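Local coordinates for protein D-alanyl transferase DltD (Enterococcus faecium TX0133A04, PDB 6PFX) that probably transfers D-alanine onto lipoteichoic acid at the cell membrane during cell-wall biogenesis in this Gram-positive bacterium, at residues A[99-104]-A[290-295]; A[41-46]-A[70-75]; A[331-336]-A[355-360]; A[76-81]-A[269-274]. All blocks are in the same frame, centred on the assembly; numbering follows the deposited sequence.

In the fold
Contacts 1, 2 and 3 are linked through one parallel five-stranded sheet of an SGNH-hydrolase-like domain. Contact 2 joins strands 39-43 and 68-71 at one edge; contact 1 pairs 97-101 with 288-293; contact 3 sets the opposite edge strand, 330-332, against helix 351-365. F43 O takes the amide of I101 (N to O 2.8 Å), and F291 O that of A331 (N to O 2.7 Å), so neighbouring contacts share backbone bonds. Contact 4 lies beside the sheet; its centre and that of contact 2 are about 14 Å apart, yet the two touch through T77 OG1 and G44 O (2.8 Å). S46 of contact 2 belongs to a probable S46-H348-D345 triad, and P294 of contact 1 lies near it.

Contact 1. Residues A[99-104]-A[290-295]; sequences VFIISP and LFIIPP
With CG anti to the backbone N in F100 (chi1 -168°) but anti to the carbonyl carbon in F291 (chi1 -65°), the two neighbouring rings leave the sheet on the same face in different directions. They meet obliquely, planes 52° apart, and the closest touch is F291 CD1 against F100 CB at 3.7 Å. The tip of I102, CD1, comes in beside the same ring, 3.8 Å from F291 CD1. On the other face I101 bends at its second torsion while I292 stays extended through CG1 to CD1. The two run side by side, and their CD1 methyls press together at 3.3 Å, tighter than ordinary van der Waals contact; V99 CG1 touches the same I292 CD1.

The backbone between these layers is a parallel ladder deep in the alpha/beta fold, strand 97-101 beside strand 288-293. F100 N gives its hydrogen to L290 O (2.9 Å), I292 N to F100 O (3.0 Å) and I102 N to I292 O (2.9 Å), the first and last nearly along the C=O axis. Helices 271-284 and 308-323 cover the F291 side, and helix 351-365 covers L290 and I292.

The next rung would fall at P294, which has no N-H. Its ring carbon CD instead lies 3.1 Å from I102 O, and P104 CD packs on P294 CG at 4.0 Å. The ladder therefore stops here: I102 O is a buried carbonyl without a hydrogen-bond partner, and the chain leaves the strand for the loops near the probable catalytic triad.

Contact 2. Residues A[41-46]-A[70-75]; sequences PFFGSS and FLLGAP
This is a parallel strand pair of a beta-alpha-beta unit, strand 39-43 and strand 68-71 connected through helix 56-62, together with the loops that leave their C-terminal ends, where SGNH-type enzymes place the catalytic serine. Two backbone bonds tie the strands. F42 N points almost straight at F70 O (3.0 Å, 177° at the hydrogen), although it stands 31° above that carbonyl plane; L72 N returns to F42 O at 2.9 Å, in the carbonyl plane.

On one side L72 and F43 lie alongside each other, both with CG anti to the carbonyl carbon. L72 CD1 rests at the far end of the F43 ring, 3.6 Å from F43 CE1, and also meets P41 CB at 3.8 Å. On the other side L71 CD2 approaches F42 CB. Helix 79-89 covers F43 and L72, with M85 and M86 among the residues touching them.

Past the strands the backbones close in still further. G73 CA sits 3.5 Å from G44 O, a fit that depends on G73 having no side chain, since the position of a CB there is taken by G44 C and S45 N. Next along, S45 CA lies 3.3 Å from A74 O, and S46 CB rests on P75 CG at 3.9 Å.

S46 OG, between its own N and carbonyl carbon (chi1 53°), is hydrogen-bonded to H348 NE2. With D345 this is consistent with a Ser-His-Asp triad, in which the histidine would polarise the hydroxyl; the tight G44-G73 crossing lies two residues before that serine, in the same loop.

Contact 3. Residues A[331-336]-A[355-360]; sequences ADFVNQ and LAADQQ
F333 and A331 face helix 351-365 where the helix lies over the edge strand 330-332 of the parallel sheet, a strand-to-helix packing in the alpha/beta sandwich. The F333 ring approaches with its far end. F333 CZ lies 3.7 Å from A356 O and 4.0 Å from A356 CB, while A357 CA sits at the ring edge, near its plane, 3.9 Å from F333 CE2. Q360 reaches toward the ring tip to tip: its chain is extended beyond CG, and its amide plane is turned 78° from the ring, with NE2 3.8 Å from F333 CE1. The same amide lies against A331, whose CB is 3.3 Å from Q360 OE1. No hydrogen bond crosses the contact, so carbon packing and the flanks of polar groups carry it.

In the next shell, one face of the F333 ring has A331 O above it, offset toward the rim. F342 meets the ring edge to face and also touches A356, closing the interface on the loop side. I292 of the neighbouring strand 288-293 touches A331, F333 and A357, so it packs against both segments.

Further out, the backbone after the strand is held in shape. Q336 N bonds to F333 O at 2.8 Å, closing the short 3-10 turn that follows the phenylalanine. Before it, D332 makes an Asx turn while its other oxygen, OD2, forms a salt bridge with K319. The turn itself rests on V334 N, 3.0 Å from D332 OD1 and 27° above the carboxylate plane.

Contact 4. Residues A[76-81]-A[269-274]; sequences GTQSLS and SPEFSD
E271, in the first turn of helix 271-284, reaches across to the N-terminus of helix 79-89 and grips it with its carboxylate. From CB, the chain sets CG anti to the backbone N (chi1 -175°); W106 and F107 touch the side chain. A bend at the second torsion (chi2 76°) then turns CD toward Q78 and S79.

OE2 takes two donors from one residue. S79 N meets E271 OE2 at 2.8 Å on the syn lone pair, and S79 OG gives its hydrogen to E271 OE2 at 2.7 Å from above the carboxylate plane. E271 OE1 receives Q78 NE2 at 2.9 Å, lying in the amide plane of Q78, while the nitrogen stands 65° above that of the carboxylate. Q78 holds the N-cap position of helix 79-89, so the negative group sits where the helix leaves amides unpaired, and the helix end probably stabilises its charge.

E271 is itself fixed at its backbone: S269 OG accepts from E271 N at 2.9 Å, a capping bond at the start of its helix. One turn on, D274 CB packs against S79 CB at 3.8 Å, and its OD1 is held by R146 and Y142. A water completes the junction, 2.7 Å from E271 OE1 and 2.8 Å from D274 OD2, and it accepts from L80 N at 3.0 Å.

Contact 1. Residues A[99-104]-A[290-295]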
loop_
_atom_site.group_PDB
_atom_site.type_symbol
_atom_site.label_atom_id
_atom_site.label_comp_id
_atom_site.label_asym_id
_atom_site.label_seq_id
_atom_site.Cartn_x
_atom_site.Cartn_y
_atom_site.Cartn_z
ATOM N N VAL A 99 -0.348 7.534 -5.111
ATOM C CA VAL A 99 0.963 7.130 -4.617
ATOM C C VAL A 99 0.774 5.782 -3.950
ATOM O O VAL A 99 -0.138 5.613 -3.134
ATOM C CB VAL A 99 1.531 8.153 -3.622
ATOM C CG1 VAL A 99 2.909 7.743 -3.083
ATOM C CG2 VAL A 99 1.670 9.489 -4.270
ATOM N N PHE A 100 1.617 4.823 -4.306
ATOM C CA PHE A 100 1.489 3.458 -3.807
ATOM C C PHE A 100 2.859 2.987 -3.342
ATOM O O PHE A 100 3.786 2.897 -4.149
ATOM C CB PHE A 100 0.950 2.538 -4.914
ATOM C CG PHE A 100 0.505 1.170 -4.439
ATOM C CD1 PHE A 100 1.430 0.239 -4.038
ATOM C CD2 PHE A 100 -0.848 0.816 -4.404
ATOM C CE1 PHE A 100 1.024 -1.022 -3.614
ATOM C CE2 PHE A 100 -1.254 -0.442 -3.970
ATOM C CZ PHE A 100 -0.320 -1.352 -3.579
ATOM N N ILE A 101 2.973 2.624 -2.067
ATOM C CA ILE A 101 4.223 2.112 -1.505
ATOM C C ILE A 101 4.162 0.588 -1.526
ATOM O O ILE A 101 3.304 -0.005 -0.863
ATOM C CB ILE A 101 4.435 2.616 -0.069
ATOM C CG1 ILE A 101 4.142 4.110 0.091
ATOM C CG2 ILE A 101 5.859 2.299 0.378
ATOM C CD1 ILE A 101 4.990 4.991 -0.694
ATOM N N ILE A 102 5.073 -0.038 -2.279
ATOM C CA ILE A 102 5.143 -1.493 -2.424
ATOM C C ILE A 102 6.121 -2.027 -1.378
ATOM O O ILE A 102 7.326 -1.786 -1.485
ATOM C CB ILE A 102 5.666 -1.871 -3.817
ATOM C CG1 ILE A 102 4.824 -1.262 -4.934
ATOM C CG2 ILE A 102 5.714 -3.402 -3.987
ATOM C CD1 ILE A 102 5.408 -1.477 -6.324
ATOM N N SER A 103 5.638 -2.796 -0.397
ATOM C CA SER A 103 6.545 -3.405 0.587
ATOM C C SER A 103 7.071 -4.744 0.077
ATOM O O SER A 103 6.269 -5.647 -0.180
ATOM C CB SER A 103 5.826 -3.628 1.912
ATOM O OG SER A 103 5.472 -2.406 2.522
ATOM N N PRO A 104 8.388 -4.933 -0.048
ATOM C CA PRO A 104 8.895 -6.261 -0.453
ATOM C C PRO A 104 8.427 -7.391 0.464
ATOM O O PRO A 104 8.178 -8.510 -0.012
ATOM C CB PRO A 104 10.422 -6.055 -0.435
ATOM C CG PRO A 104 10.603 -4.534 -0.658
ATOM C CD PRO A 104 9.475 -3.949 0.144
ATOM N N LEU A 290 2.482 6.892 -8.929
ATOM C CA LEU A 290 3.881 6.807 -8.521
ATOM C C LEU A 290 4.017 5.640 -7.546
ATOM O O LEU A 290 3.411 5.652 -6.466
ATOM C CB LEU A 290 4.361 8.105 -7.863
ATOM C CG LEU A 290 5.743 8.066 -7.187
ATOM C CD1 LEU A 290 6.879 7.819 -8.190
ATOM C CD2 LEU A 290 6.019 9.354 -6.380
ATOM N N PHE A 291 4.790 4.629 -7.938
ATOM C CA PHE A 291 5.111 3.505 -7.070
ATOM C C PHE A 291 6.452 3.767 -6.399
ATOM O O PHE A 291 7.373 4.293 -7.027
ATOM C CB PHE A 291 5.184 2.192 -7.859
ATOM C CG PHE A 291 3.863 1.772 -8.453
ATOM C CD1 PHE A 291 2.956 1.048 -7.702
ATOM C CD2 PHE A 291 3.530 2.106 -9.759
ATOM C CE1 PHE A 291 1.728 0.660 -8.234
ATOM C CE2 PHE A 291 2.294 1.727 -10.302
ATOM C CZ PHE A 291 1.401 0.997 -9.537
ATOM N N ILE A 292 6.540 3.428 -5.113
ATOM C CA ILE A 292 7.755 3.583 -4.306
ATOM C C ILE A 292 8.128 2.214 -3.755
ATOM O O ILE A 292 7.285 1.534 -3.156
ATOM C CB ILE A 292 7.543 4.612 -3.170
ATOM C CG1 ILE A 292 7.114 5.953 -3.780
ATOM C CG2 ILE A 292 8.804 4.733 -2.289
ATOM C CD1 ILE A 292 6.617 6.998 -2.794
ATOM N N ILE A 293 9.393 1.823 -3.945
ATOM C CA ILE A 293 9.918 0.549 -3.462
ATOM C C ILE A 293 11.011 0.861 -2.450
ATOM O O ILE A 293 12.086 1.346 -2.838
ATOM C CB ILE A 293 10.534 -0.282 -4.589
ATOM C CG1 ILE A 293 9.552 -0.439 -5.746
ATOM C CG2 ILE A 293 10.879 -1.655 -4.035
ATOM C CD1 ILE A 293 10.099 -1.180 -6.964
ATOM N N PRO A 294 10.772 0.643 -1.164
ATOM C CA PRO A 294 11.775 0.972 -0.152
ATOM C C PRO A 294 12.825 -0.113 -0.049
ATOM O O PRO A 294 12.576 -1.275 -0.398
ATOM C CB PRO A 294 10.959 1.015 1.147
ATOM C CG PRO A 294 9.897 -0.047 0.893
ATOM C CD PRO A 294 9.502 0.206 -0.556
ATOM N N PRO A 295 13.985 0.224 0.483
ATOM C CA PRO A 295 15.018 -0.770 0.765
ATOM C C PRO A 295 14.779 -1.419 2.122
ATOM O O PRO A 295 13.829 -1.119 2.832
ATOM C CB PRO A 295 16.274 0.090 0.848
ATOM C CG PRO A 295 15.756 1.361 1.484
ATOM C CD PRO A 295 14.399 1.588 0.860
#

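Contact 2. Residues A[41-46]-A[70-75]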
loop_
_atom_site.group_PDB
_atom_site.type_symbol
_atom_site.label_atom_id
_atom_site.label_comp_id
_atom_site.label_asym_id
_atom_site.label_seq_id
_atom_site.Cartn_x
_atom_site.Cartn_y
_atom_site.Cartn_z
ATOM N N PRO A 41 -4.947 9.653 -2.775
ATOM C CA PRO A 41 -4.780 8.426 -1.979
ATOM C C PRO A 41 -3.323 7.984 -1.953
ATOM O O PRO A 41 -2.635 8.003 -2.978
ATOM C CB PRO A 41 -5.680 7.408 -2.694
ATOM C CG PRO A 41 -5.700 7.883 -4.122
ATOM C CD PRO A 41 -5.680 9.400 -4.036
ATOM N N PHE A 42 -2.843 7.661 -0.747
ATOM C CA PHE A 42 -1.533 7.054 -0.513
ATOM C C PHE A 42 -1.792 5.645 0.021
ATOM O O PHE A 42 -2.291 5.478 1.142
ATOM C CB PHE A 42 -0.721 7.840 0.514
ATOM C CG PHE A 42 -0.000 9.054 -0.025
ATOM C CD1 PHE A 42 -0.681 10.090 -0.651
ATOM C CD2 PHE A 42 1.375 9.169 0.147
ATOM C CE1 PHE A 42 0.003 11.212 -1.120
ATOM C CE2 PHE A 42 2.055 10.277 -0.293
ATOM C CZ PHE A 42 1.375 11.312 -0.927
ATOM N N PHE A 43 -1.482 4.645 -0.795
ATOM C CA PHE A 43 -1.640 3.245 -0.439
ATOM C C PHE A 43 -0.318 2.691 0.066
ATOM O O PHE A 43 0.760 3.073 -0.398
ATOM C CB PHE A 43 -2.085 2.411 -1.647
ATOM C CG PHE A 43 -3.460 2.751 -2.154
ATOM C CD1 PHE A 43 -4.587 2.167 -1.595
ATOM C CD2 PHE A 43 -3.629 3.651 -3.196
ATOM C CE1 PHE A 43 -5.850 2.486 -2.059
ATOM C CE2 PHE A 43 -4.888 3.975 -3.649
ATOM C CZ PHE A 43 -5.996 3.383 -3.090
ATOM N N GLY A 44 -0.414 1.754 0.999
ATOM C CA GLY A 44 0.779 1.156 1.552
ATOM C C GLY A 44 0.480 0.281 2.747
ATOM O O GLY A 44 -0.409 -0.570 2.688
ATOM N N SER A 45 1.228 0.461 3.830
ATOM C CA SER A 45 0.973 -0.286 5.062
ATOM C C SER A 45 1.482 0.545 6.235
ATOM O O SER A 45 1.365 1.773 6.204
ATOM C CB SER A 45 1.547 -1.700 4.997
ATOM O OG SER A 45 2.863 -1.727 4.506
ATOM N N SER A 46 2.083 -0.092 7.246
ATOM C CA SER A 46 2.348 0.589 8.512
ATOM C C SER A 46 3.309 1.767 8.387
ATOM O O SER A 46 3.322 2.627 9.274
ATOM C CB SER A 46 2.886 -0.407 9.548
ATOM O OG SER A 46 3.990 -1.123 9.032
ATOM N N PHE A 70 -4.516 11.147 1.615
ATOM C CA PHE A 70 -5.509 10.363 2.339
ATOM C C PHE A 70 -4.870 8.987 2.527
ATOM O O PHE A 70 -4.629 8.269 1.551
ATOM C CB PHE A 70 -6.836 10.286 1.593
ATOM C CG PHE A 70 -7.966 9.879 2.474
ATOM C CD1 PHE A 70 -8.044 8.582 2.945
ATOM C CD2 PHE A 70 -8.930 10.793 2.864
ATOM C CE1 PHE A 70 -9.085 8.191 3.784
ATOM C CE2 PHE A 70 -9.956 10.421 3.715
ATOM C CZ PHE A 70 -10.042 9.113 4.165
ATOM N N LEU A 71 -4.523 8.647 3.764
ATOM C CA LEU A 71 -3.713 7.461 4.014
ATOM C C LEU A 71 -4.595 6.221 4.046
ATOM O O LEU A 71 -5.484 6.098 4.897
ATOM C CB LEU A 71 -2.959 7.614 5.330
ATOM C CG LEU A 71 -2.189 8.919 5.510
ATOM C CD1 LEU A 71 -1.501 8.927 6.853
ATOM C CD2 LEU A 71 -1.170 9.116 4.393
ATOM N N LEU A 72 -4.322 5.283 3.145
ATOM C CA LEU A 72 -5.150 4.096 3.003
ATOM C C LEU A 72 -4.408 2.799 3.284
ATOM O O LEU A 72 -5.004 1.720 3.183
ATOM C CB LEU A 72 -5.805 4.066 1.617
ATOM C CG LEU A 72 -6.878 5.138 1.379
ATOM C CD1 LEU A 72 -7.306 5.140 -0.077
ATOM C CD2 LEU A 72 -8.083 4.931 2.298
ATOM N N GLY A 73 -3.162 2.859 3.651
ATOM C CA GLY A 73 -2.512 1.701 4.217
ATOM C C GLY A 73 -2.582 1.682 5.742
ATOM O O GLY A 73 -2.792 2.715 6.379
ATOM N N ALA A 74 -2.392 0.489 6.304
ATOM C CA ALA A 74 -2.378 0.274 7.747
ATOM C C ALA A 74 -1.601 -1.009 8.016
ATOM O O ALA A 74 -1.221 -1.719 7.079
ATOM C CB ALA A 74 -3.806 0.186 8.311
ATOM N N PRO A 75 -1.313 -1.328 9.277
ATOM C CA PRO A 75 -0.504 -2.532 9.531
ATOM C C PRO A 75 -1.195 -3.776 8.996
ATOM O O PRO A 75 -2.315 -4.108 9.390
ATOM C CB PRO A 75 -0.361 -2.555 11.058
ATOM C CG PRO A 75 -0.487 -1.137 11.454
ATOM C CD PRO A 75 -1.530 -0.553 10.513
#

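Contact 3. Residues A[331-336]-A[355-360]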
loop_
_atom_site.group_PDB
_atom_site.type_symbol
_atom_site.label_atom_id
_atom_site.label_comp_id
_atom_site.label_asym_id
_atom_site.label_seq_id
_atom_site.Cartn_x
_atom_site.Cartn_y
_atom_site.Cartn_z
ATOM N N ALA A 331 9.696 5.026 -8.145
ATOM C CA ALA A 331 10.822 5.452 -7.320
ATOM C C ALA A 331 11.355 4.197 -6.645
ATOM O O ALA A 331 10.835 3.767 -5.613
ATOM C CB ALA A 331 10.375 6.471 -6.282
ATOM N N ASP A 332 12.400 3.622 -7.215
ATOM C CA ASP A 332 12.995 2.388 -6.710
ATOM C C ASP A 332 14.163 2.773 -5.815
ATOM O O ASP A 332 15.198 3.240 -6.302
ATOM C CB ASP A 332 13.459 1.533 -7.889
ATOM C CG ASP A 332 14.198 0.277 -7.462
ATOM O OD1 ASP A 332 14.353 0.023 -6.251
ATOM O OD2 ASP A 332 14.626 -0.471 -8.362
ATOM N N PHE A 333 13.984 2.610 -4.503
ATOM C CA PHE A 333 14.999 2.965 -3.519
ATOM C C PHE A 333 15.724 1.746 -2.934
ATOM O O PHE A 333 16.402 1.872 -1.910
ATOM C CB PHE A 333 14.371 3.796 -2.392
ATOM C CG PHE A 333 13.838 5.143 -2.816
ATOM C CD1 PHE A 333 14.586 5.996 -3.603
ATOM C CD2 PHE A 333 12.596 5.561 -2.382
ATOM C CE1 PHE A 333 14.082 7.235 -3.967
ATOM C CE2 PHE A 333 12.106 6.793 -2.728
ATOM C CZ PHE A 333 12.845 7.623 -3.520
ATOM N N VAL A 334 15.618 0.576 -3.567
ATOM C CA VAL A 334 16.277 -0.617 -3.035
ATOM C C VAL A 334 17.766 -0.372 -2.864
ATOM O O VAL A 334 18.392 -0.890 -1.929
ATOM C CB VAL A 334 15.988 -1.817 -3.954
ATOM C CG1 VAL A 334 16.788 -3.055 -3.567
ATOM C CG2 VAL A 334 14.487 -2.103 -3.927
ATOM N N ASN A 335 18.358 0.415 -3.756
ATOM C CA ASN A 335 19.788 0.687 -3.676
ATOM C C ASN A 335 20.154 1.725 -2.612
ATOM O O ASN A 335 21.336 2.084 -2.503
ATOM C CB ASN A 335 20.361 1.098 -5.038
ATOM C CG ASN A 335 19.980 2.514 -5.453
ATOM O OD1 ASN A 335 19.270 3.236 -4.743
ATOM N ND2 ASN A 335 20.472 2.924 -6.620
ATOM N N GLN A 336 19.196 2.177 -1.799
ATOM C CA GLN A 336 19.464 3.095 -0.694
ATOM C C GLN A 336 19.595 2.365 0.635
ATOM O O GLN A 336 19.537 2.992 1.698
ATOM C CB GLN A 336 18.361 4.151 -0.620
ATOM C CG GLN A 336 18.297 5.045 -1.838
ATOM C CD GLN A 336 19.554 5.849 -2.003
ATOM O OE1 GLN A 336 19.964 6.571 -1.093
ATOM N NE2 GLN A 336 20.187 5.722 -3.161
ATOM N N LEU A 355 11.993 11.824 2.924
ATOM C CA LEU A 355 12.466 13.006 2.217
ATOM C C LEU A 355 12.839 12.663 0.781
ATOM O O LEU A 355 12.498 13.412 -0.143
ATOM C CB LEU A 355 13.641 13.642 2.944
ATOM C CG LEU A 355 14.248 14.858 2.251
ATOM C CD1 LEU A 355 13.237 15.988 2.193
ATOM C CD2 LEU A 355 15.533 15.329 2.923
ATOM N N ALA A 356 13.493 11.512 0.568
ATOM C CA ALA A 356 13.846 11.114 -0.792
ATOM C C ALA A 356 12.593 10.892 -1.619
ATOM O O ALA A 356 12.537 11.243 -2.803
ATOM C CB ALA A 356 14.664 9.821 -0.779
ATOM N N ALA A 357 11.581 10.280 -1.010
ATOM C CA ALA A 357 10.326 10.053 -1.706
ATOM C C ALA A 357 9.713 11.374 -2.136
ATOM O O ALA A 357 9.150 11.476 -3.234
ATOM C CB ALA A 357 9.392 9.242 -0.808
ATOM N N ASP A 358 9.835 12.403 -1.291
ATOM C CA ASP A 358 9.248 13.687 -1.624
ATOM C C ASP A 358 9.824 14.258 -2.911
ATOM O O ASP A 358 9.153 15.049 -3.582
ATOM C CB ASP A 358 9.419 14.700 -0.494
ATOM C CG ASP A 358 8.561 15.938 -0.713
ATOM O OD1 ASP A 358 7.342 15.754 -0.905
ATOM O OD2 ASP A 358 9.096 17.075 -0.749
ATOM N N GLN A 359 11.075 13.922 -3.245
ATOM C CA GLN A 359 11.680 14.439 -4.468
ATOM C C GLN A 359 10.979 13.921 -5.714
ATOM O O GLN A 359 11.138 14.498 -6.797
ATOM C CB GLN A 359 13.165 14.103 -4.511
ATOM C CG GLN A 359 13.926 14.523 -3.247
ATOM C CD GLN A 359 13.600 15.920 -2.752
ATOM O OE1 GLN A 359 13.773 16.901 -3.472
ATOM N NE2 GLN A 359 13.100 16.018 -1.520
ATOM N N GLN A 360 10.257 12.819 -5.602
ATOM C CA GLN A 360 9.455 12.328 -6.708
ATOM C C GLN A 360 7.972 12.560 -6.489
ATOM O O GLN A 360 7.260 12.807 -7.461
ATOM C CB GLN A 360 9.783 10.858 -6.992
ATOM C CG GLN A 360 11.270 10.723 -7.414
ATOM C CD GLN A 360 11.685 9.319 -7.776
ATOM O OE1 GLN A 360 11.050 8.656 -8.605
ATOM N NE2 GLN A 360 12.772 8.854 -7.162
#

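Contact 4. Residues A[76-81]-A[269-274]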
loop_
_atom_site.group_PDB
_atom_site.type_symbol
_atom_site.label_atom_id
_atom_site.label_comp_id
_atom_site.label_asym_id
_atom_site.label_seq_id
_atom_site.Cartn_x
_atom_site.Cartn_y
_atom_site.Cartn_z
ATOM N N GLY A 76 -0.533 -4.443 8.062
ATOM C CA GLY A 76 -1.052 -5.660 7.485
ATOM C C GLY A 76 -1.910 -5.496 6.247
ATOM O O GLY A 76 -2.397 -6.506 5.726
ATOM N N THR A 77 -2.116 -4.273 5.754
ATOM C CA THR A 77 -2.810 -4.100 4.481
ATOM C C THR A 77 -1.835 -4.415 3.347
ATOM O O THR A 77 -0.774 -3.788 3.250
ATOM C CB THR A 77 -3.389 -2.695 4.301
ATOM O OG1 THR A 77 -2.355 -1.708 4.367
ATOM C CG2 THR A 77 -4.438 -2.413 5.361
ATOM N N GLN A 78 -2.175 -5.409 2.521
ATOM C CA GLN A 78 -1.393 -5.770 1.337
ATOM C C GLN A 78 -2.264 -5.593 0.093
ATOM O O GLN A 78 -3.255 -4.856 0.131
ATOM C CB GLN A 78 -0.827 -7.189 1.476
ATOM C CG GLN A 78 -0.078 -7.396 2.798
ATOM C CD GLN A 78 0.818 -8.650 2.900
ATOM O OE1 GLN A 78 1.448 -8.859 3.943
ATOM N NE2 GLN A 78 0.883 -9.471 1.848
ATOM N N SER A 79 -1.914 -6.239 -1.023
ATOM C CA SER A 79 -2.521 -5.837 -2.294
ATOM C C SER A 79 -4.009 -6.172 -2.360
ATOM O O SER A 79 -4.798 -5.382 -2.890
ATOM C CB SER A 79 -1.786 -6.456 -3.485
ATOM O OG SER A 79 -0.482 -5.915 -3.592
ATOM N N LEU A 80 -4.410 -7.340 -1.850
ATOM C CA LEU A 80 -5.811 -7.744 -1.925
ATOM C C LEU A 80 -6.695 -6.757 -1.171
ATOM O O LEU A 80 -7.710 -6.282 -1.696
ATOM C CB LEU A 80 -5.960 -9.159 -1.370
ATOM C CG LEU A 80 -7.249 -9.902 -1.684
ATOM C CD1 LEU A 80 -7.012 -11.381 -1.459
ATOM C CD2 LEU A 80 -8.353 -9.426 -0.801
ATOM N N SER A 81 -6.297 -6.397 0.051
ATOM C CA SER A 81 -7.095 -5.453 0.822
ATOM C C SER A 81 -7.156 -4.099 0.132
ATOM O O SER A 81 -8.215 -3.462 0.080
ATOM C CB SER A 81 -6.508 -5.288 2.219
ATOM O OG SER A 81 -6.627 -6.496 2.935
ATOM N N SER A 269 5.508 -15.489 -4.885
ATOM C CA SER A 269 4.403 -15.241 -3.963
ATOM C C SER A 269 3.075 -15.107 -4.683
ATOM O O SER A 269 3.046 -14.571 -5.794
ATOM C CB SER A 269 4.647 -13.897 -3.254
ATOM O OG SER A 269 3.678 -13.615 -2.263
ATOM N N PRO A 270 1.962 -15.537 -4.069
ATOM C CA PRO A 270 0.640 -15.116 -4.562
ATOM C C PRO A 270 0.484 -13.616 -4.580
ATOM O O PRO A 270 -0.352 -13.111 -5.328
ATOM C CB PRO A 270 -0.342 -15.741 -3.558
ATOM C CG PRO A 270 0.432 -16.867 -2.923
ATOM C CD PRO A 270 1.859 -16.413 -2.888
ATOM N N GLU A 271 1.269 -12.884 -3.784
ATOM C CA GLU A 271 1.134 -11.434 -3.731
ATOM C C GLU A 271 1.369 -10.772 -5.087
ATOM O O GLU A 271 0.844 -9.679 -5.334
ATOM C CB GLU A 271 2.097 -10.851 -2.694
ATOM C CG GLU A 271 1.938 -9.334 -2.497
ATOM C CD GLU A 271 0.724 -8.892 -1.678
ATOM O OE1 GLU A 271 0.115 -9.709 -0.958
ATOM O OE2 GLU A 271 0.390 -7.683 -1.740
ATOM N N PHE A 272 2.180 -11.382 -5.959
ATOM C CA PHE A 272 2.378 -10.806 -7.284
ATOM C C PHE A 272 1.065 -10.766 -8.046
ATOM O O PHE A 272 0.804 -9.832 -8.805
ATOM C CB PHE A 272 3.423 -11.598 -8.073
ATOM C CG PHE A 272 4.827 -11.369 -7.596
ATOM C CD1 PHE A 272 5.519 -10.226 -7.950
ATOM C CD2 PHE A 272 5.437 -12.284 -6.766
ATOM C CE1 PHE A 272 6.790 -10.000 -7.493
ATOM C CE2 PHE A 272 6.712 -12.062 -6.311
ATOM C CZ PHE A 272 7.386 -10.918 -6.678
ATOM N N SER A 273 0.228 -11.786 -7.859
ATOM C CA SER A 273 -1.070 -11.836 -8.522
ATOM C C SER A 273 -2.118 -10.998 -7.791
ATOM O O SER A 273 -2.964 -10.375 -8.446
ATOM C CB SER A 273 -1.471 -13.295 -8.719
ATOM O OG SER A 273 -0.525 -13.950 -9.563
ATOM N N ASP A 274 -2.075 -10.935 -6.451
ATOM C CA ASP A 274 -2.908 -9.969 -5.738
ATOM C C ASP A 274 -2.568 -8.547 -6.183
ATOM O O ASP A 274 -3.461 -7.712 -6.373
ATOM C CB ASP A 274 -2.741 -10.091 -4.217
ATOM C CG ASP A 274 -3.242 -11.419 -3.649
ATOM O OD1 ASP A 274 -3.841 -12.239 -4.371
ATOM O OD2 ASP A 274 -3.030 -11.646 -2.441
HETATM O O HOH W 1 -2.603 -9.487 -0.716
#